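PDB 5JP2: F-BAR domain only protein 1 from Danio rerio, which probably acts at an early step of clathrin-mediated endocytosis, its mu homology domain binding a peptide of the endocytic protein Eps15. Local coordinates for residues G45-S50 and V128-Y133; A21-Y26 and S255-E260; L68-V73 and K100-N105; Q246-G251 and R274-K279. One frame throughout, in Å; residues are numbered along the deposited sequence.

Contact 1. Residues G45-S50 and V128-Y133; sequences GDLTMS and VALLKY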
# COMPACT_ATOMS: atom_id res chain seq x y z
N GLY B 45 -5.38 4.14 -1.79
CA GLY B 45 -5.55 2.74 -2.08
C GLY B 45 -6.23 2.48 -3.40
O GLY B 45 -6.93 3.33 -3.94
N ASP B 46 -6.04 1.26 -3.88
CA ASP B 46 -6.61 0.79 -5.13
C ASP B 46 -7.12 -0.64 -4.97
O ASP B 46 -6.41 -1.48 -4.43
CB ASP B 46 -5.57 0.84 -6.24
CG ASP B 46 -5.95 -0.03 -7.42
OD1 ASP B 46 -5.45 -1.17 -7.48
OD2 ASP B 46 -6.74 0.41 -8.27
N LEU B 47 -8.32 -0.90 -5.44
CA LEU B 47 -8.88 -2.25 -5.48
C LEU B 47 -8.98 -2.73 -6.92
O LEU B 47 -9.71 -2.15 -7.72
CB LEU B 47 -10.25 -2.30 -4.82
CG LEU B 47 -10.98 -3.63 -4.85
CD1 LEU B 47 -10.23 -4.71 -4.11
CD2 LEU B 47 -12.36 -3.46 -4.26
N THR B 48 -8.27 -3.79 -7.23
CA THR B 48 -8.30 -4.39 -8.55
C THR B 48 -8.91 -5.79 -8.45
O THR B 48 -8.75 -6.47 -7.44
CB THR B 48 -6.88 -4.44 -9.14
OG1 THR B 48 -6.45 -3.12 -9.43
CG2 THR B 48 -6.84 -5.22 -10.41
N MET B 49 -9.65 -6.20 -9.47
CA MET B 49 -10.16 -7.56 -9.52
C MET B 49 -9.67 -8.24 -10.79
O MET B 49 -9.62 -7.62 -11.85
CB MET B 49 -11.67 -7.61 -9.44
CG MET B 49 -12.18 -9.02 -9.40
SD MET B 49 -13.92 -9.16 -9.07
CE MET B 49 -14.01 -8.74 -7.36
N SER B 50 -9.29 -9.50 -10.67
CA SER B 50 -8.74 -10.28 -11.76
C SER B 50 -9.72 -11.39 -12.16
O SER B 50 -10.42 -11.95 -11.32
CB SER B 50 -7.39 -10.87 -11.37
OG SER B 50 -6.75 -11.43 -12.49
N VAL B 128 -9.16 -5.76 -13.73
CA VAL B 128 -10.16 -4.70 -13.80
C VAL B 128 -10.07 -3.83 -12.55
O VAL B 128 -10.06 -4.34 -11.43
CB VAL B 128 -11.57 -5.29 -13.93
CG1 VAL B 128 -12.57 -4.20 -13.94
CG2 VAL B 128 -11.65 -6.11 -15.19
N ALA B 129 -10.09 -2.52 -12.75
CA ALA B 129 -9.93 -1.55 -11.66
C ALA B 129 -11.30 -1.21 -11.10
O ALA B 129 -12.14 -0.65 -11.80
CB ALA B 129 -9.21 -0.31 -12.16
N LEU B 130 -11.55 -1.59 -9.86
CA LEU B 130 -12.84 -1.33 -9.24
C LEU B 130 -12.93 0.00 -8.50
O LEU B 130 -13.98 0.65 -8.53
CB LEU B 130 -13.18 -2.47 -8.29
CG LEU B 130 -13.26 -3.85 -8.95
CD1 LEU B 130 -13.78 -4.89 -8.00
CD2 LEU B 130 -14.13 -3.78 -10.17
N LEU B 131 -11.89 0.40 -7.76
CA LEU B 131 -12.06 1.48 -6.80
C LEU B 131 -10.75 2.18 -6.49
O LEU B 131 -9.70 1.54 -6.46
CB LEU B 131 -12.67 0.93 -5.52
CG LEU B 131 -13.03 1.87 -4.40
CD1 LEU B 131 -14.43 2.37 -4.59
CD2 LEU B 131 -12.92 1.11 -3.12
N LYS B 132 -10.83 3.49 -6.26
CA LYS B 132 -9.77 4.28 -5.65
C LYS B 132 -10.31 4.84 -4.34
O LYS B 132 -11.50 5.10 -4.21
CB LYS B 132 -9.32 5.42 -6.54
CG LYS B 132 -9.01 5.02 -7.94
CD LYS B 132 -7.93 3.98 -8.03
CE LYS B 132 -7.41 3.90 -9.45
NZ LYS B 132 -6.39 2.83 -9.61
N TYR B 133 -9.44 5.03 -3.36
CA TYR B 133 -9.90 5.52 -2.07
C TYR B 133 -8.76 6.16 -1.31
O TYR B 133 -7.59 6.01 -1.65
CB TYR B 133 -10.58 4.41 -1.25
CG TYR B 133 -9.73 3.22 -0.92
CD1 TYR B 133 -9.57 2.19 -1.82
CD2 TYR B 133 -9.07 3.13 0.29
CE1 TYR B 133 -8.79 1.10 -1.52
CE2 TYR B 133 -8.28 2.05 0.59
CZ TYR B 133 -8.16 1.03 -0.32
OH TYR B 133 -7.37 -0.05 -0.03

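Contact 2. Residues A21-Y26 and S255-E260; sequences AAITEY and SGLDVE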
# COMPACT_ATOMS: atom_id res chain seq x y z
N ALA B 21 -8.89 -10.70 -6.08
CA ALA B 21 -8.84 -9.28 -5.75
C ALA B 21 -7.43 -8.89 -5.30
O ALA B 21 -6.66 -9.73 -4.83
CB ALA B 21 -9.84 -8.94 -4.65
N ALA B 22 -7.09 -7.62 -5.49
CA ALA B 22 -5.82 -7.08 -5.01
C ALA B 22 -6.07 -5.71 -4.41
O ALA B 22 -6.66 -4.84 -5.05
CB ALA B 22 -4.77 -6.98 -6.11
N ILE B 23 -5.60 -5.54 -3.18
CA ILE B 23 -5.71 -4.30 -2.43
C ILE B 23 -4.31 -3.74 -2.32
O ILE B 23 -3.44 -4.38 -1.73
CB ILE B 23 -6.33 -4.52 -1.05
CG1 ILE B 23 -7.75 -5.06 -1.17
CG2 ILE B 23 -6.33 -3.27 -0.24
CD1 ILE B 23 -8.38 -5.39 0.16
N THR B 24 -4.08 -2.56 -2.91
CA THR B 24 -2.78 -1.92 -2.95
C THR B 24 -2.88 -0.55 -2.29
O THR B 24 -3.78 0.22 -2.60
CB THR B 24 -2.31 -1.77 -4.39
OG1 THR B 24 -2.36 -3.04 -5.01
CG2 THR B 24 -0.92 -1.25 -4.44
N GLU B 25 -1.98 -0.27 -1.35
CA GLU B 25 -2.06 0.97 -0.59
C GLU B 25 -0.70 1.65 -0.51
O GLU B 25 0.30 0.99 -0.28
CB GLU B 25 -2.61 0.72 0.81
CG GLU B 25 -4.08 0.44 0.79
CD GLU B 25 -4.68 0.34 2.15
OE1 GLU B 25 -3.96 0.50 3.13
OE2 GLU B 25 -5.89 0.08 2.24
N TYR B 26 -0.68 2.96 -0.74
CA TYR B 26 0.50 3.78 -0.53
C TYR B 26 0.27 4.74 0.63
O TYR B 26 -0.83 5.25 0.83
CB TYR B 26 0.87 4.57 -1.77
CG TYR B 26 1.35 3.70 -2.88
CD1 TYR B 26 2.68 3.35 -2.98
CD2 TYR B 26 0.47 3.21 -3.82
CE1 TYR B 26 3.11 2.54 -4.00
CE2 TYR B 26 0.89 2.41 -4.83
CZ TYR B 26 2.21 2.07 -4.93
OH TYR B 26 2.62 1.27 -5.96
N SER B 255 -5.22 0.60 5.75
CA SER B 255 -6.51 1.22 6.05
C SER B 255 -7.40 0.31 6.87
O SER B 255 -8.26 0.80 7.60
CB SER B 255 -7.22 1.59 4.75
OG SER B 255 -7.45 0.45 3.96
N GLY B 256 -7.24 -0.99 6.75
CA GLY B 256 -8.16 -1.92 7.36
C GLY B 256 -9.23 -2.41 6.42
O GLY B 256 -9.93 -3.36 6.75
N LEU B 257 -9.39 -1.75 5.27
CA LEU B 257 -10.37 -2.14 4.28
C LEU B 257 -10.15 -3.57 3.82
O LEU B 257 -9.02 -4.05 3.71
CB LEU B 257 -10.32 -1.18 3.09
CG LEU B 257 -11.21 -1.44 1.87
CD1 LEU B 257 -11.55 -0.14 1.25
CD2 LEU B 257 -10.52 -2.29 0.84
N ASP B 258 -11.26 -4.27 3.56
CA ASP B 258 -11.21 -5.63 3.05
C ASP B 258 -12.39 -5.82 2.10
O ASP B 258 -13.34 -5.04 2.10
CB ASP B 258 -11.24 -6.64 4.19
CG ASP B 258 -10.56 -7.93 3.84
OD1 ASP B 258 -10.14 -8.10 2.68
OD2 ASP B 258 -10.46 -8.79 4.73
N VAL B 259 -12.33 -6.88 1.30
CA VAL B 259 -13.37 -7.17 0.31
C VAL B 259 -13.82 -8.62 0.45
O VAL B 259 -13.01 -9.52 0.70
CB VAL B 259 -12.86 -6.87 -1.11
CG1 VAL B 259 -11.70 -7.76 -1.47
CG2 VAL B 259 -13.98 -7.00 -2.11
N GLU B 260 -15.12 -8.86 0.34
CA GLU B 260 -15.65 -10.21 0.33
C GLU B 260 -16.80 -10.28 -0.66
O GLU B 260 -17.52 -9.30 -0.87
CB GLU B 260 -16.10 -10.65 1.72
CG GLU B 260 -17.39 -10.04 2.19
CD GLU B 260 -17.66 -10.32 3.66
OE1 GLU B 260 -16.70 -10.67 4.37
OE2 GLU B 260 -18.83 -10.22 4.09

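Contact 3. Residues L68-V73 and K100-N105; sequences LSFRLV and KDFWFN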
# COMPACT_ATOMS: atom_id res chain seq x y z
N LEU B 68 -22.20 -10.86 -10.55
CA LEU B 68 -21.07 -10.83 -9.65
C LEU B 68 -21.23 -9.65 -8.70
O LEU B 68 -21.34 -8.51 -9.15
CB LEU B 68 -19.78 -10.75 -10.44
CG LEU B 68 -18.49 -10.58 -9.66
CD1 LEU B 68 -18.36 -11.66 -8.64
CD2 LEU B 68 -17.35 -10.61 -10.61
N SER B 69 -21.26 -9.92 -7.41
CA SER B 69 -21.54 -8.92 -6.40
C SER B 69 -20.50 -9.00 -5.29
O SER B 69 -20.07 -10.09 -4.94
CB SER B 69 -22.92 -9.12 -5.81
OG SER B 69 -23.15 -8.19 -4.77
N PHE B 70 -20.08 -7.85 -4.76
CA PHE B 70 -19.09 -7.87 -3.68
C PHE B 70 -19.38 -6.79 -2.65
O PHE B 70 -20.22 -5.91 -2.84
CB PHE B 70 -17.67 -7.74 -4.22
CG PHE B 70 -17.35 -6.42 -4.83
CD1 PHE B 70 -16.89 -5.37 -4.06
CD2 PHE B 70 -17.44 -6.24 -6.19
CE1 PHE B 70 -16.56 -4.17 -4.62
CE2 PHE B 70 -17.11 -5.04 -6.76
CZ PHE B 70 -16.66 -4.00 -5.96
N ARG B 71 -18.67 -6.88 -1.53
CA ARG B 71 -18.87 -6.04 -0.37
C ARG B 71 -17.53 -5.50 0.12
O ARG B 71 -16.55 -6.24 0.21
CB ARG B 71 -19.52 -6.85 0.74
CG ARG B 71 -20.05 -6.08 1.89
CD ARG B 71 -20.39 -7.00 3.06
NE ARG B 71 -21.39 -8.00 2.71
CZ ARG B 71 -22.69 -7.77 2.66
NH1 ARG B 71 -23.18 -6.56 2.92
NH2 ARG B 71 -23.51 -8.75 2.33
N LEU B 72 -17.48 -4.21 0.47
CA LEU B 72 -16.35 -3.67 1.22
C LEU B 72 -16.65 -3.66 2.70
O LEU B 72 -17.73 -3.24 3.12
CB LEU B 72 -16.01 -2.26 0.76
CG LEU B 72 -15.85 -2.01 -0.73
CD1 LEU B 72 -15.67 -0.53 -0.94
CD2 LEU B 72 -14.68 -2.78 -1.28
N VAL B 73 -15.68 -4.08 3.51
CA VAL B 73 -15.88 -4.21 4.95
C VAL B 73 -14.76 -3.51 5.69
O VAL B 73 -13.67 -3.29 5.14
CB VAL B 73 -15.96 -5.68 5.39
CG1 VAL B 73 -17.13 -6.37 4.73
CG2 VAL B 73 -14.69 -6.39 5.02
N LYS B 100 -20.23 -1.60 2.50
CA LYS B 100 -20.90 -1.10 1.31
C LYS B 100 -20.88 -2.14 0.20
O LYS B 100 -19.86 -2.79 -0.03
CB LYS B 100 -20.29 0.20 0.78
CG LYS B 100 -21.30 0.99 -0.02
CD LYS B 100 -20.71 2.12 -0.83
CE LYS B 100 -21.83 2.98 -1.38
NZ LYS B 100 -23.02 2.15 -1.73
N ASP B 101 -21.98 -2.23 -0.53
CA ASP B 101 -22.19 -3.24 -1.55
C ASP B 101 -22.09 -2.66 -2.95
O ASP B 101 -22.45 -1.51 -3.20
CB ASP B 101 -23.57 -3.90 -1.42
CG ASP B 101 -23.67 -4.80 -0.22
OD1 ASP B 101 -23.58 -4.30 0.91
OD2 ASP B 101 -23.80 -6.01 -0.42
N PHE B 102 -21.59 -3.49 -3.86
CA PHE B 102 -21.49 -3.14 -5.27
C PHE B 102 -21.89 -4.33 -6.12
O PHE B 102 -21.62 -5.48 -5.76
CB PHE B 102 -20.06 -2.73 -5.60
CG PHE B 102 -19.63 -1.48 -4.92
CD1 PHE B 102 -19.88 -0.25 -5.49
CD2 PHE B 102 -18.98 -1.53 -3.71
CE1 PHE B 102 -19.49 0.90 -4.86
CE2 PHE B 102 -18.58 -0.38 -3.07
CZ PHE B 102 -18.84 0.83 -3.65
N TRP B 103 -22.55 -4.06 -7.24
CA TRP B 103 -22.91 -5.07 -8.21
C TRP B 103 -22.29 -4.73 -9.55
O TRP B 103 -22.22 -3.57 -9.92
CB TRP B 103 -24.43 -5.19 -8.38
CG TRP B 103 -25.13 -5.47 -7.10
CD1 TRP B 103 -25.61 -6.67 -6.68
CD2 TRP B 103 -25.42 -4.53 -6.07
NE1 TRP B 103 -26.18 -6.55 -5.44
CE2 TRP B 103 -26.08 -5.24 -5.04
CE3 TRP B 103 -25.19 -3.17 -5.90
CZ2 TRP B 103 -26.51 -4.63 -3.87
CZ3 TRP B 103 -25.62 -2.56 -4.74
CH2 TRP B 103 -26.28 -3.29 -3.74
N PHE B 104 -21.85 -5.75 -10.27
CA PHE B 104 -21.33 -5.53 -11.60
C PHE B 104 -22.47 -5.36 -12.60
O PHE B 104 -23.53 -5.96 -12.47
CB PHE B 104 -20.46 -6.69 -12.04
CG PHE B 104 -19.03 -6.55 -11.67
CD1 PHE B 104 -18.16 -5.90 -12.49
CD2 PHE B 104 -18.57 -7.08 -10.49
CE1 PHE B 104 -16.85 -5.78 -12.14
CE2 PHE B 104 -17.27 -6.95 -10.14
CZ PHE B 104 -16.41 -6.31 -10.97
N ASN B 105 -22.20 -4.57 -13.63
CA ASN B 105 -23.01 -4.59 -14.83
C ASN B 105 -22.47 -5.69 -15.72
O ASN B 105 -21.37 -5.56 -16.27
CB ASN B 105 -22.93 -3.22 -15.51
CG ASN B 105 -23.78 -3.12 -16.77
OD1 ASN B 105 -24.57 -2.20 -16.89
ND2 ASN B 105 -23.60 -4.04 -17.70

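Contact 4. Residues Q246-G251 and R274-K279; sequences QFVGSG and RFATGK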
# COMPACT_ATOMS: atom_id res chain seq x y z
N GLN B 246 11.67 4.29 3.76
CA GLN B 246 11.04 3.47 2.75
C GLN B 246 10.82 2.08 3.32
O GLN B 246 11.68 1.54 4.01
CB GLN B 246 11.89 3.41 1.50
CG GLN B 246 12.16 4.79 0.95
CD GLN B 246 12.98 4.76 -0.30
OE1 GLN B 246 13.93 4.00 -0.41
NE2 GLN B 246 12.65 5.62 -1.23
N PHE B 247 9.66 1.50 3.03
CA PHE B 247 9.41 0.12 3.40
C PHE B 247 8.24 -0.40 2.59
O PHE B 247 7.56 0.34 1.88
CB PHE B 247 9.16 -0.02 4.91
CG PHE B 247 8.01 0.79 5.44
CD1 PHE B 247 6.69 0.41 5.21
CD2 PHE B 247 8.26 1.91 6.23
CE1 PHE B 247 5.64 1.16 5.71
CE2 PHE B 247 7.21 2.65 6.75
CZ PHE B 247 5.90 2.26 6.49
N VAL B 248 7.98 -1.70 2.76
CA VAL B 248 7.03 -2.46 1.97
C VAL B 248 6.41 -3.46 2.92
O VAL B 248 6.97 -3.79 3.96
CB VAL B 248 7.73 -3.17 0.77
CG1 VAL B 248 6.86 -4.22 0.14
CG2 VAL B 248 8.14 -2.17 -0.27
N GLY B 249 5.22 -3.94 2.58
CA GLY B 249 4.55 -4.94 3.37
C GLY B 249 3.62 -5.74 2.49
O GLY B 249 3.35 -5.38 1.35
N SER B 250 3.19 -6.88 3.02
CA SER B 250 2.27 -7.74 2.30
C SER B 250 1.46 -8.51 3.32
O SER B 250 1.94 -8.77 4.43
CB SER B 250 2.99 -8.72 1.38
OG SER B 250 3.79 -9.58 2.17
N GLY B 251 0.25 -8.89 2.94
CA GLY B 251 -0.58 -9.71 3.78
C GLY B 251 -1.55 -8.94 4.64
O GLY B 251 -2.42 -9.55 5.26
N ARG B 274 -1.02 -5.54 -0.44
CA ARG B 274 0.32 -5.00 -0.44
C ARG B 274 0.30 -3.51 -0.15
O ARG B 274 -0.64 -2.80 -0.50
CB ARG B 274 1.03 -5.26 -1.77
CG ARG B 274 0.33 -4.68 -2.96
CD ARG B 274 1.05 -5.04 -4.24
NE ARG B 274 0.52 -4.31 -5.39
CZ ARG B 274 1.06 -4.34 -6.59
NH1 ARG B 274 2.15 -5.06 -6.81
NH2 ARG B 274 0.52 -3.64 -7.58
N PHE B 275 1.35 -3.04 0.51
CA PHE B 275 1.46 -1.61 0.75
C PHE B 275 2.91 -1.18 0.65
O PHE B 275 3.83 -1.98 0.77
CB PHE B 275 0.84 -1.24 2.09
CG PHE B 275 1.47 -1.90 3.27
CD1 PHE B 275 2.69 -1.47 3.76
CD2 PHE B 275 0.81 -2.92 3.92
CE1 PHE B 275 3.24 -2.05 4.87
CE2 PHE B 275 1.37 -3.50 5.03
CZ PHE B 275 2.58 -3.07 5.50
N ALA B 276 3.10 0.12 0.43
CA ALA B 276 4.43 0.68 0.29
C ALA B 276 4.41 2.13 0.74
O ALA B 276 3.37 2.79 0.73
CB ALA B 276 4.93 0.59 -1.14
N THR B 277 5.58 2.63 1.12
CA THR B 277 5.72 4.03 1.44
C THR B 277 5.73 4.86 0.17
O THR B 277 6.28 4.46 -0.85
CB THR B 277 7.01 4.31 2.20
OG1 THR B 277 8.11 3.73 1.52
CG2 THR B 277 6.95 3.78 3.57
N GLY B 278 5.10 6.01 0.24
CA GLY B 278 5.34 7.07 -0.72
C GLY B 278 6.42 7.96 -0.13
O GLY B 278 7.54 7.52 0.12
N LYS B 279 6.12 9.25 -0.02
CA LYS B 279 6.94 10.15 0.78
C LYS B 279 6.60 9.97 2.25
O LYS B 279 5.49 10.30 2.69
CB LYS B 279 6.70 11.58 0.32
CG LYS B 279 7.68 12.59 0.87
CD LYS B 279 7.47 13.96 0.23
CE LYS B 279 6.14 14.56 0.65
NZ LYS B 279 5.83 15.81 -0.10

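Contact 1. Residues G45-S50 and V128-Y133
The aromatic ring of Y133 is laid over the backbone of G45: G45 CA stands 3.7 Å from the ring centroid, above one face and shifted toward the rim, in a CH-pi contact, while L47 N comes near the ring plane at its edge. CG of Y133 sits between its own backbone N and carbonyl carbon (chi1 60°). The ring beyond it lies across G45, whose lack of a side chain permits the close approach. The phenol OH is hydrogen-bonded to E25, so the ring is held at its far end too.

On the face that carries D46, T48 and K132, a salt bridge joins K132 NZ to D46 OD2 at 2.8 Å. The two side chains run side by side, and the ammonium meets the carboxylate from above, 42° out of its plane. T48 OG1 donates to the syn lone pair of D46 OD1 at 2.9 Å, and with both oxygens engaged the carboxylate has little freedom to rotate.

The other face is apolar. L130 CD1 lies 3.7 Å from M49 CB, and L47 CB packs 4.1 Å from L131 CB; F70 and L72 cover this leucine patch.

L47 O accepts from L130 N at 2.9 Å and, weakly, from L131 N at 3.4 Å. Two residues thus face one, the classic beta bulge interrupting an antiparallel strand pair.

Contact 2. Residues A21-Y26 and S255-E260
OE1 of E25 is gripped by two backbone amides: S255 N donates to its syn lone pair at 2.9 Å, and L254 N adds a weak bond. The other oxygen, OE2, lies beside S255 OG, at a modelled separation too short to be taken literally, and has Y133 OH as a further partner. S255 OG also accepts from L257 N at 3.2 Å, which closes an ST turn and holds the loop against the end of the glutamate.

Beyond the turn the contact is apolar. CD1 of I23, carried outward by an extended side chain (chi2 176°), lies 3.8 Å from L257 CD2 and is also 4.4 Å from V259 CG1. Further along, A21 CB meets V259 CG1 at 3.9 Å.

D258 starts away from the strand 21-26, but its OD1 swings back to 4.1 Å from I23 CD1, where it accepts from V259 N and forms a salt bridge with K273. An alanine here would probably leave the K273 ammonium and the V259 amide without their carboxylate mate, and the start of strand 258-261 less firmly fixed.

The strand axes stay 8.5 Å apart, and side chains rather than backbone bonds span the gap. This is the face-to-face meeting of two sheets in a beta sandwich, as in mu homology domains, with the buried E25 carboxylate bound to the loop at one end of the contact.

Contact 3. Residues L68-V73 and K100-N105
The strands 69-73 and 100-104 run antiparallel, their axes 4.8 Å apart at 156°, tied by backbone bonds from L68 to L72. The F70 side chain has CG set between its backbone N and carbonyl carbon (chi1 67°), and its ring lies beneath F102, whose CB rests over the face 4.0 Å from the F70 centroid. The two rings are nearly parallel but slid apart, barely overlapping. F104 CE2 comes to the edge of the F70 ring, 3.9 Å from F70 CE2. L68 CG lies alongside F104, 3.6 Å from its CD2, and L72 CD1 meets F102 CE2 at the same 3.6 Å. An alanine in place of F70 would probably open a gap beneath F102 CB and leave F104 CE2, V259 and L130 without the ring they pack on.

On the opposite face R71 NH1 and D101 OD1 form a salt bridge of 3.1 Å, with D101 OD2 over the guanidinium face. S69 OG hydrogen-bonds to F102 O at 3.3 Å, from above the carbonyl plane, while F70 N takes the same oxygen. That hydroxyl also sits over one face of the W103 ring, 3.5 Å from CD1.

The chemistry divides the ribbon: F70 and F104 pack on L130 and L72 on L131 of strand 125-137, whereas S69, W103 and the ion pair lie opposite. Guanidinium and carboxylate planes 86° apart exclude a coplanar bidentate pair; R71, with Q94 donating to D101 OD1, probably stabilises the buried carboxylate as an anion.

Contact 4. Residues Q246-G251 and R274-K279
T277 and F247 share two hydrogen bonds, one of them made by a side chain. F247 N donates to T277 OG1 at 3.1 Å, so that a hydroxyl takes an amide that a regular antiparallel ladder would pass to a backbone carbonyl, while T277 N returns a bond to F247 O, also at 3.1 Å. Further along, G249 and F275 form a regular hydrogen-bonded pair: G249 N reaches F275 O at 3.0 Å, and F275 N reaches G249 O at 3.2 Å from well above the carbonyl plane.

CH-pi contacts hold the aromatic face. T277 CG2 stands 3.3 Å from the F247 centroid, almost squarely over the ring centre at 8° from the normal. T277 OG1 lies between its backbone N and carbonyl carbon (chi1 51°), and the two branches thereby divide their work, the hydroxyl gripping the amide and the methyl pressing on the ring. G249 CA lies over the F275 ring, 3.7 Å from its centroid and offset toward the rim.

Apolar packing adds less. F275 CE1 approaches the edge of the F247 ring, 4.1 Å from F247 CE1. On the other face of the sheet V248 CG2 meets A276 CB at 4.3 Å; the bound peptide packs on both residues, and R274 hydrogen-bonds its backbone and makes a cation-pi contact with one of its aromatic side chains.

F247 meets Y280 edge to face. The strands 242-250 and 266-283 lie inside the large mixed sheet: strand 266-283 pairs in parallel with strand 17-31 on its other side, where R274 NE bonds T24 OG1, and strand 242-250 borders strand 179-184.

Contacts 1, 2 and 4 all reach the nine-strand mixed sheet, in which strands 125-137, 39-52, 17-31, 266-283 and 242-250 are successive neighbours. Contact 3 belongs to the four-stranded antiparallel sheet of strands 88-90, 99-104, 69-73 and 258-261, packed against it, and contact 2 bridges the two, since strand 258-261 borders strand 69-73. Centres of contacts 1 and 2 are about 9 Å apart, those of contacts 3 and 4 about 26 Å. Along the chain, contact 3 nests inside contact 1, which nests inside contact 2, whereas contacts 2 and 4 interleave. Early and late strands are therefore woven into one domain, and contacts 1, 2 and 4 each contribute residues to the surface that receives the Eps15 peptide.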